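Local coordinates for protein activated BY transcription factor SSRB (Salmonella enterica, PDB 2WNW) that is of unknown precise function but belongs to glycosyl hydrolase family 30 and combines a TIM barrel with a beta-sandwich domain, at residues M1-S7 with A437-R443; L97-Y102 with L114-D119; V103-L109 with P147-K151; L392-V396 with L407-D413. One frame throughout, in Å; residues are numbered along the deposited sequence.

Overall arrangement
The four contacts lie at two ends of an elongated chain. Contacts 1 and 4 belong to the beta-sandwich part. Their centres are about 14 Å apart, and they touch because strands 437-442 and 405-411 are neighbours in one sheet: S438 N lies 2.8 Å from V409 O, and L440 N 2.8 Å from L407 O. Contacts 2 and 3 belong to the TIM-barrel part, with centres about 12 Å apart. There L114 packs on V103 and A101 on P147. The two groups lie on opposite sides of the chain's centre; contacts 1 and 3 are the farthest pair, about 54 Å between centres. A bound phosphate ion lies about 4 Å from the W442 side chain of contact 1.

Contact 1: M1-S7 with A437-R443; sequences MKGRLIS and ASTLLWR
M1 meets W442 in a Met-aromatic contact. Its CG stands anti to the backbone N (chi1 -167°) and the chain bends at chi3, which brings SD to 3.6 Å from W442 CD1. The sulfur approaches the five-membered ring obliquely, and CE also touches CD1 and NE1. The W442 NE1 hydrogen is taken by D423.

R4 and L441 meet on the other face of the sheet. Methyl CD1 of L441 lies over one face of the R4 guanidinium, 3.1 Å from NH2. The R4 chain is bent at chi3 (-68°), which turns the group back over the leucine, and NH1 is held by a salt bridge to E18. I6 CD1 packs on the same methyl at 3.9 Å. On the W442 face, L5 CD1 lies 4.0 Å from S438 CB, and S7 OG makes a weak hydrogen bond with S438 OG.

The backbones pair antiparallel. R4 N donates to L441 O at 2.8 Å, and I6 with T439 forms a second hydrogen-bonded pair. Water 1 bridges K2 N and R443 O.

The first and last strands of the chain pair here, in the beta-sandwich part, with strand 17-25 beyond 2-9 and strand 405-411 beyond 437-442.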
loop_
_atom_site.group_PDB
_atom_site.type_symbol
_atom_site.label_atom_id
_atom_site.label_comp_id
_atom_site.label_asym_id
_atom_site.label_seq_id
_atom_site.Cartn_x
_atom_site.Cartn_y
_atom_site.Cartn_z
ATOM N N MET A 1 19.268 4.773 -23.260
ATOM C CA MET A 1 18.414 5.653 -22.415
ATOM C C MET A 1 19.270 6.247 -21.303
ATOM O O MET A 1 20.039 5.538 -20.655
ATOM C CB MET A 1 17.256 4.841 -21.827
ATOM C CG MET A 1 16.151 5.670 -21.196
ATOM S SD MET A 1 14.633 4.701 -20.995
ATOM C CE MET A 1 15.049 3.746 -19.567
ATOM N N LYS A 2 19.142 7.552 -21.096
ATOM C CA LYS A 2 19.913 8.244 -20.073
ATOM C C LYS A 2 19.023 9.152 -19.232
ATOM O O LYS A 2 17.846 9.343 -19.538
ATOM C CB LYS A 2 21.016 9.071 -20.730
ATOM C CG LYS A 2 20.496 10.054 -21.764
ATOM C CD LYS A 2 21.632 10.726 -22.513
ATOM C CE LYS A 2 21.101 11.665 -23.586
ATOM N NZ LYS A 2 22.206 12.317 -24.349
ATOM N N GLY A 3 19.590 9.711 -18.169
ATOM C CA GLY A 3 18.812 10.593 -17.320
ATOM C C GLY A 3 19.648 11.363 -16.323
ATOM O O GLY A 3 20.867 11.455 -16.458
ATOM N N ARG A 4 18.981 11.924 -15.320
ATOM C CA ARG A 4 19.651 12.685 -14.281
ATOM C C ARG A 4 19.288 12.083 -12.933
ATOM O O ARG A 4 18.145 11.688 -12.709
ATOM C CB ARG A 4 19.211 14.149 -14.311
ATOM C CG ARG A 4 19.580 14.903 -15.577
ATOM C CD ARG A 4 19.296 16.390 -15.403
ATOM N NE ARG A 4 17.869 16.685 -15.319
ATOM C CZ ARG A 4 17.354 17.711 -14.643
ATOM N NH1 ARG A 4 18.147 18.541 -13.980
ATOM N NH2 ARG A 4 16.044 17.916 -14.646
ATOM N N LEU A 5 20.269 12.012 -12.043
ATOM C CA LEU A 5 20.058 11.462 -10.714
ATOM C C LEU A 5 20.376 12.532 -9.677
ATOM O O LEU A 5 21.463 13.106 -9.684
ATOM C CB LEU A 5 20.958 10.240 -10.497
ATOM C CG LEU A 5 20.848 9.541 -9.137
ATOM C CD1 LEU A 5 19.451 8.951 -8.971
ATOM C CD2 LEU A 5 21.902 8.448 -9.036
ATOM N N ILE A 6 19.413 12.811 -8.803
ATOM C CA ILE A 6 19.583 13.801 -7.745
ATOM C C ILE A 6 19.579 13.013 -6.442
ATOM O O ILE A 6 18.553 12.438 -6.065
ATOM C CB ILE A 6 18.427 14.826 -7.725
ATOM C CG1 ILE A 6 18.416 15.641 -9.025
ATOM C CG2 ILE A 6 18.586 15.766 -6.534
ATOM C CD1 ILE A 6 17.914 14.879 -10.227
ATOM N N SER A 7 20.721 12.990 -5.760
ATOM C CA SER A 7 20.853 12.221 -4.530
ATOM C C SER A 7 21.158 13.023 -3.271
ATOM O O SER A 7 21.965 13.956 -3.283
ATOM C CB SER A 7 21.943 11.159 -4.710
ATOM O OG SER A 7 21.734 10.412 -5.895
ATOM N N ALA A 437 17.806 9.658 -0.021
ATOM C CA ALA A 437 16.697 9.825 -0.944
ATOM C C ALA A 437 17.291 10.187 -2.296
ATOM O O ALA A 437 18.314 10.875 -2.375
ATOM C CB ALA A 437 15.760 10.931 -0.467
ATOM N N SER A 438 16.656 9.715 -3.359
ATOM C CA SER A 438 17.129 10.003 -4.700
ATOM C C SER A 438 15.953 10.207 -5.639
ATOM O O SER A 438 14.913 9.562 -5.504
ATOM C CB SER A 438 17.995 8.854 -5.223
ATOM O OG SER A 438 19.131 8.649 -4.400
ATOM N N THR A 439 16.120 11.126 -6.580
ATOM C CA THR A 439 15.098 11.384 -7.574
ATOM C C THR A 439 15.768 11.131 -8.920
ATOM O O THR A 439 16.804 11.725 -9.231
ATOM C CB THR A 439 14.587 12.833 -7.510
ATOM O OG1 THR A 439 14.060 13.096 -6.201
ATOM C CG2 THR A 439 13.480 13.045 -8.538
ATOM N N LEU A 440 15.190 10.217 -9.692
ATOM C CA LEU A 440 15.711 9.856 -11.005
ATOM C C LEU A 440 14.807 10.440 -12.082
ATOM O O LEU A 440 13.589 10.267 -12.041
ATOM C CB LEU A 440 15.760 8.329 -11.145
ATOM C CG LEU A 440 16.211 7.728 -12.481
ATOM C CD1 LEU A 440 17.676 8.058 -12.738
ATOM C CD2 LEU A 440 16.004 6.218 -12.443
ATOM N N LEU A 441 15.410 11.131 -13.043
ATOM C CA LEU A 441 14.665 11.754 -14.130
ATOM C C LEU A 441 15.141 11.192 -15.464
ATOM O O LEU A 441 16.345 11.081 -15.694
ATOM C CB LEU A 441 14.902 13.266 -14.126
ATOM C CG LEU A 441 14.803 14.010 -12.795
ATOM C CD1 LEU A 441 15.254 15.450 -12.995
ATOM C CD2 LEU A 441 13.380 13.955 -12.275
ATOM N N TRP A 442 14.204 10.843 -16.340
ATOM C CA TRP A 442 14.567 10.315 -17.646
ATOM C C TRP A 442 13.403 10.351 -18.624
ATOM O O TRP A 442 12.256 10.595 -18.239
ATOM C CB TRP A 442 15.110 8.884 -17.511
ATOM C CG TRP A 442 14.079 7.802 -17.336
ATOM C CD1 TRP A 442 13.635 6.939 -18.292
ATOM C CD2 TRP A 442 13.414 7.431 -16.120
ATOM N NE1 TRP A 442 12.740 6.046 -17.751
ATOM C CE2 TRP A 442 12.585 6.325 -16.419
ATOM C CE3 TRP A 442 13.439 7.925 -14.806
ATOM C CZ2 TRP A 442 11.788 5.699 -15.452
ATOM C CZ3 TRP A 442 12.647 7.302 -13.842
ATOM C CH2 TRP A 442 11.831 6.199 -14.174
ATOM N N ARG A 443 13.714 10.127 -19.896
ATOM C CA ARG A 443 12.708 10.127 -20.951
ATOM C C ARG A 443 12.841 8.856 -21.776
ATOM O O ARG A 443 13.937 8.312 -21.917
ATOM C CB ARG A 443 12.891 11.347 -21.857
ATOM C CG ARG A 443 12.612 12.676 -21.180
ATOM C CD ARG A 443 13.037 13.843 -22.061
ATOM N NE ARG A 443 12.785 15.127 -21.416
ATOM C CZ ARG A 443 11.580 15.662 -21.256
ATOM N NH1 ARG A 443 10.503 15.027 -21.698
ATOM N NH2 ARG A 443 11.452 16.829 -20.640
HETATM O O HOH W 1 16.622 8.851 -22.690
#

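Contact 2: L97-Y102 with L114-D119; sequences LGNYAY and LSFSRD
Y102 and S115 bring the two backbones together, with their CA atoms 5.0 Å apart. S115 N donates to Y102 O at 2.8 Å. Segment 97-102 has no regular structure; it passes R118 first and reaches S115 at its end. Segment 114-119 enters helix 117-122, with F116 at its N-cap position. Water 3 donates to both A101 O and S115 O.

The Y102 ring lies under F116. Atom CE1 of F116 sits over its centre, 3.4 Å from Y102 CG, and the two planes are inclined at 41°. At the far end Y102 OH donates to D119 OD1 at 2.6 Å, on the syn side but tilted out of the carboxylate plane. Water 2 lies 2.6 Å from Y100 OH and probably donates to D119 OD1; Y181 is a further partner of OD1.

This is a loop-to-helix packing in the TIM-barrel domain, within the connection between barrel strands 85-90 and 138-143.

R118 lies across the Y100 ring. Its CG is anti to the backbone N (chi1 -173°), which sends the chain along segment 97-102. CD makes an off-centre CH-pi contact, and Y100 CD2 lies over one guanidinium face, 3.4 Å from NE. The planes are 29° apart. NH2 passes L97 CB and forms a salt bridge with E54.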
loop_
_atom_site.group_PDB
_atom_site.type_symbol
_atom_site.label_atom_id
_atom_site.label_comp_id
_atom_site.label_asym_id
_atom_site.label_seq_id
_atom_site.Cartn_x
_atom_site.Cartn_y
_atom_site.Cartn_z
ATOM N N LEU A 97 -0.414 37.042 14.925
ATOM C CA LEU A 97 0.010 37.816 16.084
ATOM C C LEU A 97 -1.112 37.787 17.119
ATOM O O LEU A 97 -0.902 38.080 18.294
ATOM C CB LEU A 97 0.319 39.256 15.671
ATOM C CG LEU A 97 1.449 39.426 14.648
ATOM C CD1 LEU A 97 1.606 40.896 14.290
ATOM C CD2 LEU A 97 2.749 38.873 15.222
ATOM N N GLY A 98 -2.304 37.417 16.661
ATOM C CA GLY A 98 -3.465 37.340 17.529
ATOM C C GLY A 98 -4.706 37.138 16.678
ATOM O O GLY A 98 -4.607 37.084 15.453
ATOM N N ASN A 99 -5.869 37.020 17.310
ATOM C CA ASN A 99 -7.115 36.827 16.568
ATOM C C ASN A 99 -7.467 38.087 15.789
ATOM O O ASN A 99 -7.199 39.197 16.241
ATOM C CB ASN A 99 -8.280 36.530 17.519
ATOM C CG ASN A 99 -8.110 35.229 18.280
ATOM O OD1 ASN A 99 -8.191 34.137 17.707
ATOM N ND2 ASN A 99 -7.883 35.339 19.581
ATOM N N TYR A 100 -8.064 37.910 14.615
ATOM C CA TYR A 100 -8.509 39.039 13.801
ATOM C C TYR A 100 -9.564 38.572 12.809
ATOM O O TYR A 100 -9.502 37.448 12.305
ATOM C CB TYR A 100 -7.332 39.728 13.079
ATOM C CG TYR A 100 -6.628 38.926 12.001
ATOM C CD1 TYR A 100 -7.176 38.796 10.722
ATOM C CD2 TYR A 100 -5.409 38.306 12.259
ATOM C CE1 TYR A 100 -6.524 38.064 9.728
ATOM C CE2 TYR A 100 -4.749 37.570 11.275
ATOM C CZ TYR A 100 -5.312 37.450 10.014
ATOM O OH TYR A 100 -4.670 36.693 9.056
ATOM N N ALA A 101 -10.553 39.428 12.566
ATOM C CA ALA A 101 -11.638 39.119 11.636
ATOM C C ALA A 101 -11.859 40.324 10.734
ATOM O O ALA A 101 -11.411 41.427 11.044
ATOM C CB ALA A 101 -12.914 38.792 12.404
ATOM N N TYR A 102 -12.561 40.119 9.624
ATOM C CA TYR A 102 -12.815 41.199 8.676
ATOM C C TYR A 102 -13.967 42.108 9.104
ATOM O O TYR A 102 -14.149 43.195 8.559
ATOM C CB TYR A 102 -13.066 40.594 7.295
ATOM C CG TYR A 102 -11.916 39.715 6.845
ATOM C CD1 TYR A 102 -12.150 38.494 6.213
ATOM C CD2 TYR A 102 -10.593 40.101 7.062
ATOM C CE1 TYR A 102 -11.093 37.677 5.810
ATOM C CE2 TYR A 102 -9.527 39.293 6.660
ATOM C CZ TYR A 102 -9.786 38.083 6.035
ATOM O OH TYR A 102 -8.744 37.278 5.630
ATOM N N LEU A 114 -16.205 46.466 6.454
ATOM C CA LEU A 114 -15.233 45.388 6.606
ATOM C C LEU A 114 -13.832 45.985 6.595
ATOM O O LEU A 114 -13.628 47.097 6.113
ATOM C CB LEU A 114 -15.353 44.397 5.443
ATOM C CG LEU A 114 -16.739 43.884 5.041
ATOM C CD1 LEU A 114 -16.587 42.871 3.913
ATOM C CD2 LEU A 114 -17.433 43.253 6.234
ATOM N N SER A 115 -12.866 45.244 7.123
ATOM C CA SER A 115 -11.490 45.716 7.133
ATOM C C SER A 115 -10.517 44.604 6.775
ATOM O O SER A 115 -10.505 43.548 7.404
ATOM C CB SER A 115 -11.113 46.287 8.499
ATOM O OG SER A 115 -9.739 46.644 8.514
ATOM N N PHE A 116 -9.702 44.858 5.757
ATOM C CA PHE A 116 -8.702 43.901 5.300
ATOM C C PHE A 116 -7.311 44.513 5.434
ATOM O O PHE A 116 -6.330 43.947 4.954
ATOM C CB PHE A 116 -8.947 43.542 3.833
ATOM C CG PHE A 116 -10.201 42.754 3.600
ATOM C CD1 PHE A 116 -10.235 41.387 3.848
ATOM C CD2 PHE A 116 -11.353 43.379 3.133
ATOM C CE1 PHE A 116 -11.397 40.651 3.631
ATOM C CE2 PHE A 116 -12.522 42.649 2.915
ATOM C CZ PHE A 116 -12.542 41.283 3.165
ATOM N N SER A 117 -7.228 45.669 6.089
ATOM C CA SER A 117 -5.950 46.357 6.252
ATOM C C SER A 117 -4.867 45.456 6.840
ATOM O O SER A 117 -3.707 45.513 6.428
ATOM C CB SER A 117 -6.128 47.604 7.126
ATOM O OG SER A 117 -6.586 47.262 8.423
ATOM N N ARG A 118 -5.246 44.617 7.795
ATOM C CA ARG A 118 -4.294 43.721 8.425
ATOM C C ARG A 118 -3.696 42.729 7.426
ATOM O O ARG A 118 -2.481 42.511 7.409
ATOM C CB ARG A 118 -4.965 42.981 9.576
ATOM C CG ARG A 118 -4.011 42.162 10.400
ATOM C CD ARG A 118 -4.466 42.099 11.840
ATOM N NE ARG A 118 -3.668 41.151 12.609
ATOM C CZ ARG A 118 -3.763 40.994 13.924
ATOM N NH1 ARG A 118 -4.620 41.732 14.621
ATOM N NH2 ARG A 118 -3.017 40.086 14.538
ATOM N N ASP A 119 -4.540 42.127 6.591
ATOM C CA ASP A 119 -4.045 41.191 5.590
ATOM C C ASP A 119 -3.209 41.940 4.553
ATOM O O ASP A 119 -2.244 41.398 4.012
ATOM C CB ASP A 119 -5.199 40.479 4.874
ATOM C CG ASP A 119 -5.846 39.398 5.726
ATOM O OD1 ASP A 119 -6.475 38.490 5.145
ATOM O OD2 ASP A 119 -5.735 39.454 6.969
HETATM O O HOH W 2 -6.089 36.222 6.926
HETATM O O HOH W 3 -8.809 42.735 9.634
#

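Contact 3: V103-L109 with P147-K151; sequences VDSSADL and PAFMK
F149 carries most of the apolar packing against segment 103-109. Its CG sits between the backbone N and the carbonyl carbon (chi1 74°), and the ring projects toward the turn into helix 106-110. One face lies against backbone: S105 C and S106 N are above it, offset toward the rim, with S106 N 3.6 Å from F149 CE2. M150 CG of its own segment covers the opposite face, so the ring is sandwiched. L109 CD2 stands at the ring edge, 4.1 Å from F149 CE2, and also meets M150 CE at 4.0 Å. V103 CG1 touches both P147 CG, at 3.8 Å, and F149 CE1.

Polar contacts are few. No direct hydrogen bond crosses between the segments. Water 4 makes the link instead: it donates to D104 O at 2.9 Å and accepts from F149 N. V103 O is buried against P147 CB and the F149 edge, and it has no polar partner in the model.

Each segment also has bonds of its own. S105 is the N-cap, and its OG accepts from D108 N at 3.1 Å. M150 N donates to P147 O in the short 3-10 turn.

The contact joins two connections of the TIM-barrel domain, one following strand 85-90 and the other strand 138-143. Helix 167-183 flanks both: I173 touches V103 and M150, W170 touches P147, and D169 touches L109.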
loop_
_atom_site.group_PDB
_atom_site.type_symbol
_atom_site.label_atom_id
_atom_site.label_comp_id
_atom_site.label_asym_id
_atom_site.label_seq_id
_atom_site.Cartn_x
_atom_site.Cartn_y
_atom_site.Cartn_z
ATOM N N VAL A 103 -14.736 41.653 10.086
ATOM C CA VAL A 103 -15.849 42.422 10.640
ATOM C C VAL A 103 -15.959 41.975 12.101
ATOM O O VAL A 103 -15.919 40.780 12.389
ATOM C CB VAL A 103 -17.175 42.153 9.874
ATOM C CG1 VAL A 103 -17.594 40.701 10.024
ATOM C CG2 VAL A 103 -18.264 43.079 10.392
ATOM N N ASP A 104 -16.094 42.924 13.023
ATOM C CA ASP A 104 -16.135 42.574 14.440
ATOM C C ASP A 104 -17.443 42.716 15.205
ATOM O O ASP A 104 -17.533 42.277 16.352
ATOM C CB ASP A 104 -15.048 43.351 15.177
ATOM C CG ASP A 104 -13.663 43.035 14.656
ATOM O OD1 ASP A 104 -13.239 41.865 14.773
ATOM O OD2 ASP A 104 -13.005 43.956 14.123
ATOM N N SER A 105 -18.452 43.325 14.594
ATOM C CA SER A 105 -19.734 43.478 15.270
ATOM C C SER A 105 -20.873 43.392 14.272
ATOM O O SER A 105 -20.676 43.603 13.076
ATOM C CB SER A 105 -19.807 44.824 15.994
ATOM O OG SER A 105 -19.873 45.899 15.070
ATOM N N SER A 106 -22.065 43.092 14.772
ATOM C CA SER A 106 -23.243 42.994 13.922
ATOM C C SER A 106 -23.529 44.360 13.303
ATOM O O SER A 106 -24.003 44.451 12.169
ATOM C CB SER A 106 -24.448 42.537 14.744
ATOM O OG SER A 106 -24.671 43.418 15.832
ATOM N N ALA A 107 -23.231 45.420 14.051
ATOM C CA ALA A 107 -23.464 46.774 13.561
ATOM C C ALA A 107 -22.598 47.063 12.338
ATOM O O ALA A 107 -23.096 47.540 11.321
ATOM C CB ALA A 107 -23.179 47.787 14.660
ATOM N N ASP A 108 -21.303 46.773 12.435
ATOM C CA ASP A 108 -20.404 47.008 11.312
ATOM C C ASP A 108 -20.829 46.146 10.129
ATOM O O ASP A 108 -20.738 46.569 8.975
ATOM C CB ASP A 108 -18.950 46.696 11.695
ATOM C CG ASP A 108 -18.391 47.670 12.719
ATOM O OD1 ASP A 108 -18.944 48.781 12.847
ATOM O OD2 ASP A 108 -17.391 47.336 13.388
ATOM N N LEU A 109 -21.293 44.933 10.419
ATOM C CA LEU A 109 -21.745 44.024 9.372
ATOM C C LEU A 109 -22.922 44.661 8.640
ATOM O O LEU A 109 -22.925 44.767 7.415
ATOM C CB LEU A 109 -22.189 42.688 9.973
ATOM C CG LEU A 109 -22.832 41.706 8.988
ATOM C CD1 LEU A 109 -21.805 41.282 7.951
ATOM C CD2 LEU A 109 -23.372 40.496 9.731
ATOM N N PRO A 147 -16.136 35.253 12.410
ATOM C CA PRO A 147 -15.976 36.288 13.442
ATOM C C PRO A 147 -16.627 35.798 14.737
ATOM O O PRO A 147 -17.577 35.017 14.693
ATOM C CB PRO A 147 -16.713 37.488 12.848
ATOM C CG PRO A 147 -16.576 37.271 11.357
ATOM C CD PRO A 147 -16.824 35.787 11.222
ATOM N N ALA A 148 -16.126 36.263 15.879
ATOM C CA ALA A 148 -16.655 35.844 17.173
ATOM C C ALA A 148 -18.166 35.993 17.339
ATOM O O ALA A 148 -18.836 35.052 17.769
ATOM C CB ALA A 148 -15.937 36.592 18.301
ATOM N N PHE A 149 -18.710 37.159 16.996
ATOM C CA PHE A 149 -20.143 37.381 17.164
ATOM C C PHE A 149 -21.038 36.484 16.316
ATOM O O PHE A 149 -22.241 36.406 16.558
ATOM C CB PHE A 149 -20.510 38.856 16.924
ATOM C CG PHE A 149 -20.481 39.277 15.480
ATOM C CD1 PHE A 149 -19.278 39.581 14.848
ATOM C CD2 PHE A 149 -21.668 39.398 14.758
ATOM C CE1 PHE A 149 -19.255 40.006 13.516
ATOM C CE2 PHE A 149 -21.656 39.820 13.427
ATOM C CZ PHE A 149 -20.447 40.125 12.806
ATOM N N MET A 150 -20.456 35.801 15.333
ATOM C CA MET A 150 -21.230 34.907 14.475
ATOM C C MET A 150 -21.250 33.477 15.011
ATOM O O MET A 150 -21.856 32.593 14.405
ATOM C CB MET A 150 -20.657 34.892 13.054
ATOM C CG MET A 150 -20.858 36.177 12.270
ATOM S SD MET A 150 -20.531 35.929 10.508
ATOM C CE MET A 150 -20.565 37.611 9.929
ATOM N N LYS A 151 -20.603 33.258 16.151
ATOM C CA LYS A 151 -20.520 31.925 16.739
ATOM C C LYS A 151 -21.306 31.743 18.034
ATOM O O LYS A 151 -21.610 32.706 18.742
ATOM C CB LYS A 151 -19.049 31.572 16.978
ATOM C CG LYS A 151 -18.182 31.741 15.736
ATOM C CD LYS A 151 -16.707 31.553 16.037
ATOM C CE LYS A 151 -16.400 30.134 16.495
ATOM N NZ LYS A 151 -14.982 30.022 16.932
HETATM O O HOH W 4 -16.778 39.584 17.137
#

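Contact 4: L392-V396 with L407-D413; sequences LLEEV and LVVYNRD
E394 and Y410 form a hydrogen-bonded pair in the antiparallel beta hairpin of strands 393-399 and 405-411, part of the beta-sandwich domain. Y410 N donates to E394 O at 2.8 Å, with an N-H...O angle of 168°. V396 and V408 form the next such pair, V408 N to V396 O at 2.9 Å. Past the end of strand 405-411, R412 N donates to L392 O at 3.1 Å.

The E394 carboxylate has a long salt bridge to R412, with OE2 3.8 Å from NH1, while H315 gives the same oxygen a hydrogen bond. E394 is extended beyond CG and runs beside Y410, pointing the same way. OE1 meets the Y410 ring at its edge, and the carboxylate and ring planes stand 80° apart. Y410 OH bonds to H311, so helix 305-322 holds both residues.

On the other face L393 CD2 packs on N411 CB at 3.8 Å. E395 CB touches V409 CG2, and its carboxylate turns to S386 and K322. Beyond the strand ends, L392 CD2 lies across R412 CG at 3.8 Å, and L392 also packs on R412 of the second subunit. N411 closes an Asx turn: its OD1 accepts from D413 N at 2.9 Å, the donor standing above the amide plane.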
loop_
_atom_site.group_PDB
_atom_site.type_symbol
_atom_site.label_atom_id
_atom_site.label_comp_id
_atom_site.label_asym_id
_atom_site.label_seq_id
_atom_site.Cartn_x
_atom_site.Cartn_y
_atom_site.Cartn_z
ATOM N N LEU A 392 10.799 -1.113 2.677
ATOM C CA LEU A 392 11.662 -0.174 3.389
ATOM C C LEU A 392 12.248 0.797 2.374
ATOM O O LEU A 392 12.690 1.891 2.722
ATOM C CB LEU A 392 12.779 -0.907 4.138
ATOM C CG LEU A 392 12.343 -1.760 5.333
ATOM C CD1 LEU A 392 13.575 -2.319 6.025
ATOM C CD2 LEU A 392 11.528 -0.921 6.314
ATOM N N LEU A 393 12.272 0.378 1.113
ATOM C CA LEU A 393 12.732 1.252 0.041
ATOM C C LEU A 393 11.438 1.862 -0.489
ATOM O O LEU A 393 10.778 1.302 -1.367
ATOM C CB LEU A 393 13.450 0.456 -1.056
ATOM C CG LEU A 393 14.922 0.159 -0.756
ATOM C CD1 LEU A 393 15.489 -0.797 -1.796
ATOM C CD2 LEU A 393 15.704 1.469 -0.743
ATOM N N GLU A 394 11.061 2.996 0.092
ATOM C CA GLU A 394 9.840 3.697 -0.283
ATOM C C GLU A 394 10.033 4.380 -1.623
ATOM O O GLU A 394 11.075 4.980 -1.879
ATOM C CB GLU A 394 9.482 4.724 0.797
ATOM C CG GLU A 394 9.210 4.090 2.163
ATOM C CD GLU A 394 8.798 5.108 3.214
ATOM O OE1 GLU A 394 8.211 6.144 2.845
ATOM O OE2 GLU A 394 9.049 4.871 4.408
ATOM N N GLU A 395 9.025 4.295 -2.480
ATOM C CA GLU A 395 9.139 4.891 -3.799
ATOM C C GLU A 395 7.811 5.236 -4.448
ATOM O O GLU A 395 6.790 4.606 -4.182
ATOM C CB GLU A 395 9.905 3.934 -4.718
ATOM C CG GLU A 395 9.265 2.541 -4.875
ATOM C CD GLU A 395 8.054 2.537 -5.797
ATOM O OE1 GLU A 395 8.041 3.338 -6.755
ATOM O OE2 GLU A 395 7.123 1.724 -5.584
ATOM N N VAL A 396 7.840 6.253 -5.305
ATOM C CA VAL A 396 6.660 6.667 -6.054
ATOM C C VAL A 396 7.152 7.386 -7.304
ATOM O O VAL A 396 8.111 8.155 -7.245
ATOM C CB VAL A 396 5.728 7.591 -5.230
ATOM C CG1 VAL A 396 6.428 8.893 -4.879
ATOM C CG2 VAL A 396 4.440 7.855 -6.011
ATOM N N LEU A 407 11.155 9.483 -10.707
ATOM C CA LEU A 407 11.012 8.482 -9.654
ATOM C C LEU A 407 11.690 8.937 -8.369
ATOM O O LEU A 407 12.869 9.287 -8.373
ATOM C CB LEU A 407 11.620 7.143 -10.090
ATOM C CG LEU A 407 11.484 6.023 -9.051
ATOM C CD1 LEU A 407 10.030 5.590 -8.977
ATOM C CD2 LEU A 407 12.361 4.829 -9.425
ATOM N N VAL A 408 10.941 8.929 -7.272
ATOM C CA VAL A 408 11.491 9.312 -5.976
ATOM C C VAL A 408 11.685 8.031 -5.163
ATOM O O VAL A 408 10.771 7.215 -5.062
ATOM C CB VAL A 408 10.529 10.246 -5.198
ATOM C CG1 VAL A 408 11.131 10.600 -3.849
ATOM C CG2 VAL A 408 10.264 11.510 -6.001
ATOM N N VAL A 409 12.881 7.851 -4.608
ATOM C CA VAL A 409 13.180 6.672 -3.802
ATOM C C VAL A 409 13.791 7.134 -2.487
ATOM O O VAL A 409 14.704 7.960 -2.473
ATOM C CB VAL A 409 14.185 5.722 -4.506
ATOM C CG1 VAL A 409 14.439 4.493 -3.629
ATOM C CG2 VAL A 409 13.643 5.294 -5.866
ATOM N N TYR A 410 13.277 6.592 -1.386
ATOM C CA TYR A 410 13.741 6.937 -0.048
ATOM C C TYR A 410 14.023 5.657 0.740
ATOM O O TYR A 410 13.153 4.791 0.871
ATOM C CB TYR A 410 12.667 7.775 0.662
ATOM C CG TYR A 410 12.792 7.827 2.171
ATOM C CD1 TYR A 410 11.707 7.493 2.986
ATOM C CD2 TYR A 410 13.989 8.195 2.785
ATOM C CE1 TYR A 410 11.813 7.522 4.374
ATOM C CE2 TYR A 410 14.106 8.228 4.174
ATOM C CZ TYR A 410 13.015 7.889 4.959
ATOM O OH TYR A 410 13.129 7.910 6.328
ATOM N N ASN A 411 15.243 5.542 1.251
ATOM C CA ASN A 411 15.645 4.371 2.024
ATOM C C ASN A 411 15.487 4.629 3.522
ATOM O O ASN A 411 16.313 5.316 4.126
ATOM C CB ASN A 411 17.106 4.014 1.709
ATOM C CG ASN A 411 17.638 2.912 2.602
ATOM O OD1 ASN A 411 16.867 2.102 3.116
ATOM N ND2 ASN A 411 18.961 2.867 2.785
ATOM N N ARG A 412 14.436 4.075 4.128
ATOM C CA ARG A 412 14.217 4.287 5.557
ATOM C C ARG A 412 14.993 3.302 6.426
ATOM O O ARG A 412 14.983 3.413 7.652
ATOM C CB ARG A 412 12.718 4.213 5.904
ATOM C CG ARG A 412 12.111 2.823 5.843
ATOM C CD ARG A 412 10.648 2.832 6.277
ATOM N NE ARG A 412 10.480 3.261 7.666
ATOM C CZ ARG A 412 9.300 3.387 8.269
ATOM N NH1 ARG A 412 8.182 3.117 7.608
ATOM N NH2 ARG A 412 9.235 3.788 9.530
ATOM N N ASP A 413 15.670 2.346 5.795
ATOM C CA ASP A 413 16.451 1.354 6.530
ATOM C C ASP A 413 17.625 2.079 7.187
ATOM O O ASP A 413 17.987 3.185 6.779
ATOM C CB ASP A 413 16.979 0.273 5.577
ATOM C CG ASP A 413 17.255 -1.058 6.277
ATOM O OD1 ASP A 413 17.336 -1.087 7.525
ATOM O OD2 ASP A 413 17.395 -2.080 5.570
#